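Local coordinates for protein signal recognition particle receptor beta subunit (Mus musculus, PDB 2FH5) that forms the GTP-binding beta subunit of the signal recognition particle receptor, helping to target nascent secretory proteins to the endoplasmic reticulum membrane, at residues B[89-92]-B[93-97]; B[133-136]-B[137-140]. All coordinates share one frame; numbering follows the deposited sequence.

Interaction 1 of 2, residues B[89-92]-B[93-97]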
# COMPACT_ATOMS: atom_id res chain seq x y z
N ALA B 89 5.03 15.32 -2.62
CA ALA B 89 5.68 15.67 -3.89
C ALA B 89 4.68 15.79 -5.02
O ALA B 89 4.90 16.54 -5.96
CB ALA B 89 6.74 14.61 -4.24
N ALA B 90 3.58 15.03 -4.96
CA ALA B 90 2.58 15.08 -6.01
C ALA B 90 1.38 15.94 -5.59
O ALA B 90 0.40 16.08 -6.33
CB ALA B 90 2.10 13.66 -6.36
N PHE B 91 1.48 16.52 -4.40
CA PHE B 91 0.40 17.32 -3.86
C PHE B 91 -0.18 18.37 -4.82
O PHE B 91 -1.40 18.44 -4.98
CB PHE B 91 0.84 17.97 -2.56
CG PHE B 91 -0.26 18.67 -1.85
CD1 PHE B 91 -1.31 17.94 -1.30
CD2 PHE B 91 -0.31 20.05 -1.81
CE1 PHE B 91 -2.39 18.58 -0.73
CE2 PHE B 91 -1.40 20.71 -1.24
CZ PHE B 91 -2.44 19.97 -0.70
N GLN B 92 0.67 19.15 -5.47
CA GLN B 92 0.21 20.19 -6.39
C GLN B 92 -0.80 19.71 -7.44
O GLN B 92 -1.79 20.40 -7.72
CB GLN B 92 1.39 20.87 -7.09
CG GLN B 92 2.38 21.50 -6.13
CD GLN B 92 1.88 22.79 -5.47
OE1 GLN B 92 0.74 22.86 -4.99
NE2 GLN B 92 2.74 23.81 -5.44
N ARG B 93 -0.56 18.55 -8.04
CA ARG B 93 -1.50 18.09 -9.05
C ARG B 93 -2.68 17.33 -8.46
O ARG B 93 -3.78 17.33 -9.02
CB ARG B 93 -0.80 17.25 -10.12
CG ARG B 93 0.20 16.22 -9.61
CD ARG B 93 0.61 15.25 -10.73
NE ARG B 93 -0.25 14.07 -10.79
CZ ARG B 93 0.07 12.88 -10.28
NH1 ARG B 93 1.24 12.73 -9.67
NH2 ARG B 93 -0.78 11.86 -10.36
N GLU B 94 -2.49 16.74 -7.29
CA GLU B 94 -3.53 15.94 -6.66
C GLU B 94 -4.42 16.62 -5.63
O GLU B 94 -5.37 16.00 -5.14
CB GLU B 94 -2.88 14.70 -6.04
CG GLU B 94 -2.23 13.76 -7.05
CD GLU B 94 -1.33 12.74 -6.39
OE1 GLU B 94 -1.25 12.74 -5.14
OE2 GLU B 94 -0.70 11.95 -7.11
N VAL B 95 -4.15 17.89 -5.32
CA VAL B 95 -4.90 18.64 -4.30
C VAL B 95 -6.38 18.38 -4.20
O VAL B 95 -6.90 18.13 -3.11
CB VAL B 95 -4.80 20.18 -4.44
CG1 VAL B 95 -4.96 20.79 -3.07
CG2 VAL B 95 -3.51 20.59 -5.10
N LYS B 96 -7.07 18.48 -5.32
CA LYS B 96 -8.50 18.29 -5.33
C LYS B 96 -8.92 16.88 -4.95
O LYS B 96 -9.89 16.72 -4.20
CB LYS B 96 -9.07 18.70 -6.70
CG LYS B 96 -8.88 20.19 -6.94
CD LYS B 96 -9.77 20.76 -8.03
CE LYS B 96 -10.02 22.27 -7.81
NZ LYS B 96 -8.77 23.06 -7.56
N ASP B 97 -8.19 15.86 -5.43
CA ASP B 97 -8.53 14.48 -5.08
C ASP B 97 -8.30 14.24 -3.59
O ASP B 97 -9.08 13.56 -2.93
CB ASP B 97 -7.72 13.49 -5.91
CG ASP B 97 -8.19 13.41 -7.36
OD1 ASP B 97 -9.41 13.27 -7.58
OD2 ASP B 97 -7.34 13.47 -8.27

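Interaction 2 of 2, residues B[133-136]-B[137-140]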
# COMPACT_ATOMS: atom_id res chain seq x y z
N ALA B 133 4.40 20.67 5.19
CA ALA B 133 3.15 20.37 5.87
C ALA B 133 2.39 21.68 6.12
O ALA B 133 1.16 21.71 6.16
CB ALA B 133 3.41 19.66 7.19
N LYS B 134 3.14 22.77 6.25
CA LYS B 134 2.52 24.06 6.47
C LYS B 134 1.75 24.46 5.21
O LYS B 134 0.57 24.81 5.27
CB LYS B 134 3.60 25.09 6.82
CG LYS B 134 3.12 26.51 7.10
CD LYS B 134 4.25 27.32 7.75
CE LYS B 134 3.93 28.80 7.87
NZ LYS B 134 3.83 29.47 6.54
N LEU B 135 2.41 24.37 4.06
CA LEU B 135 1.75 24.70 2.80
C LEU B 135 0.60 23.75 2.44
O LEU B 135 -0.41 24.15 1.84
CB LEU B 135 2.76 24.72 1.66
CG LEU B 135 2.17 24.98 0.26
CD1 LEU B 135 1.43 26.31 0.20
CD2 LEU B 135 3.31 24.98 -0.74
N ILE B 136 0.73 22.48 2.81
CA ILE B 136 -0.32 21.53 2.50
C ILE B 136 -1.56 21.86 3.35
O ILE B 136 -2.69 21.79 2.85
CB ILE B 136 0.18 20.08 2.72
CG1 ILE B 136 1.07 19.70 1.53
CG2 ILE B 136 -0.99 19.10 2.90
CD1 ILE B 136 1.90 18.48 1.76
N GLN B 137 -1.34 22.23 4.61
CA GLN B 137 -2.46 22.59 5.47
C GLN B 137 -3.19 23.80 4.90
O GLN B 137 -4.42 23.82 4.84
CB GLN B 137 -2.00 22.94 6.87
CG GLN B 137 -3.20 23.08 7.78
CD GLN B 137 -2.89 23.68 9.13
OE1 GLN B 137 -1.86 23.41 9.74
NE2 GLN B 137 -3.82 24.49 9.63
N GLN B 138 -2.42 24.80 4.48
CA GLN B 138 -3.00 26.01 3.93
C GLN B 138 -3.83 25.72 2.68
O GLN B 138 -4.99 26.13 2.61
CB GLN B 138 -1.90 27.04 3.61
CG GLN B 138 -2.34 28.13 2.62
CD GLN B 138 -1.28 29.21 2.38
OE1 GLN B 138 -0.07 28.94 2.40
NE2 GLN B 138 -1.74 30.45 2.14
N GLN B 139 -3.27 24.99 1.71
CA GLN B 139 -4.03 24.68 0.50
C GLN B 139 -5.22 23.76 0.76
O GLN B 139 -6.26 23.86 0.09
CB GLN B 139 -3.10 24.08 -0.55
CG GLN B 139 -2.04 25.07 -1.02
CD GLN B 139 -2.66 26.36 -1.57
OE1 GLN B 139 -3.36 26.34 -2.59
NE2 GLN B 139 -2.42 27.48 -0.87
N LEU B 140 -5.11 22.86 1.73
CA LEU B 140 -6.26 22.00 2.02
C LEU B 140 -7.40 22.78 2.67
O LEU B 140 -8.57 22.50 2.40
CB LEU B 140 -5.86 20.85 2.93
CG LEU B 140 -5.19 19.72 2.19
CD1 LEU B 140 -4.56 18.81 3.22
CD2 LEU B 140 -6.22 19.00 1.30
O HOH W 1 0.75 22.07 8.95

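Interaction 1 of 2, residues B[89-92]-B[93-97]
A90 and F91 meet R93, E94 and V95 in a local contact at the N-terminal end of helix 91-110, where A90 leads into the first turn, in a P-loop GTPase fold. The A90 carbonyl is the hub. Its O accepts the E94 N at 3.1 Å, with a 150° N-H...O angle and the donor nearly in line with the C=O bond, and takes a second, weak bond from R93 N. One residue further on, V95 N gives F91 O a weak bond, bent to 122°. R93 sets its CG between its own backbone N and carbonyl carbon (chi1 44°), which folds the chain back over the turn: CG lies 3.3 Å from A90 O, and NH1 reaches the A90 CB at 3.5 Å. The methyl of A90 also meets E94 OE2 at 3.4 Å. E94 and R93 pair by charge alone, with OE2 3.3 Å from NH2 and well out of the guanidinium plane, while E94 CG sits over the centre of that plane. With an alanine at E94, the R93 guanidinium would probably lose this counter-charge and be freer to turn, and the A90 methyl would lose part of its cover. On the buried flank the F91 ring brings CZ to within 3.6 Å of V95 CG1, and V95 CG2 lies over one ring face. E94 also lies near L15 of the GTP site. D87, at the end of strand 79-87, accepts the A90 N through OD1, and F91 faces helix 133-150; the turn opens the helix of the beta-alpha-beta unit that leads to strand 117-123.

Interaction 2 of 2, residues B[133-136]-B[137-140]
The first turns of helix 133-150 are held by four consecutive i to i+4 backbone bonds, joining A133 to Q137, K134 to Q138, L135 to Q139 and I136 to L140. The straightest runs from Q139 N to L135 O at 3.0 Å, with an N-H...O angle of 173°; the others are somewhat more bent. On the inner flank I136 and L140 lie side by side, CG2 of I136 3.6 Å from CD1 of L140, while L140 CG rests 3.3 Å from the I136 O. In the P-loop GTPase fold this helix follows strand 117-123, whose C122 is touched by A133 and I136, and the I136 side chain is about 5 Å from that of the GTP-binding Q125. The Q137 chain runs extended, with CG opposite its backbone N (chi1 -170°), and carries OE1 to a water that donates to it at 3.0 Å and, weakly, to A133 O; Q137 NE2 is hydrogen-bonded to E141 OE2. On another side of the helix L135 CD1 meets the aliphatic part of Q139 at CG, 3.9 Å away, and the L135 side chain runs obliquely across that of Q138, CD1 3.7 Å from the Q138 OE1.

Going along the chain, strand 79-87 leads into interaction 1, the chain runs up helix 91-110 and back through strand 117-123, and only then does interaction 2 begin helix 133-150. Neither contact closes a loop beyond the i to i+4 spacing of its own helix, so the two follow in series without enclosing or crossing. In space they lie about 11 Å apart between centres and touch: the F91 ring sets CD2 3.6 Å from I136 CG1, CE2 3.8 Å from Q139 CB and CZ 4.0 Å from L140 CG. The F91 ring thus helps join the starts of two helices that follow neighbouring parallel strands, and L140 on V98 and A99 extends the packing.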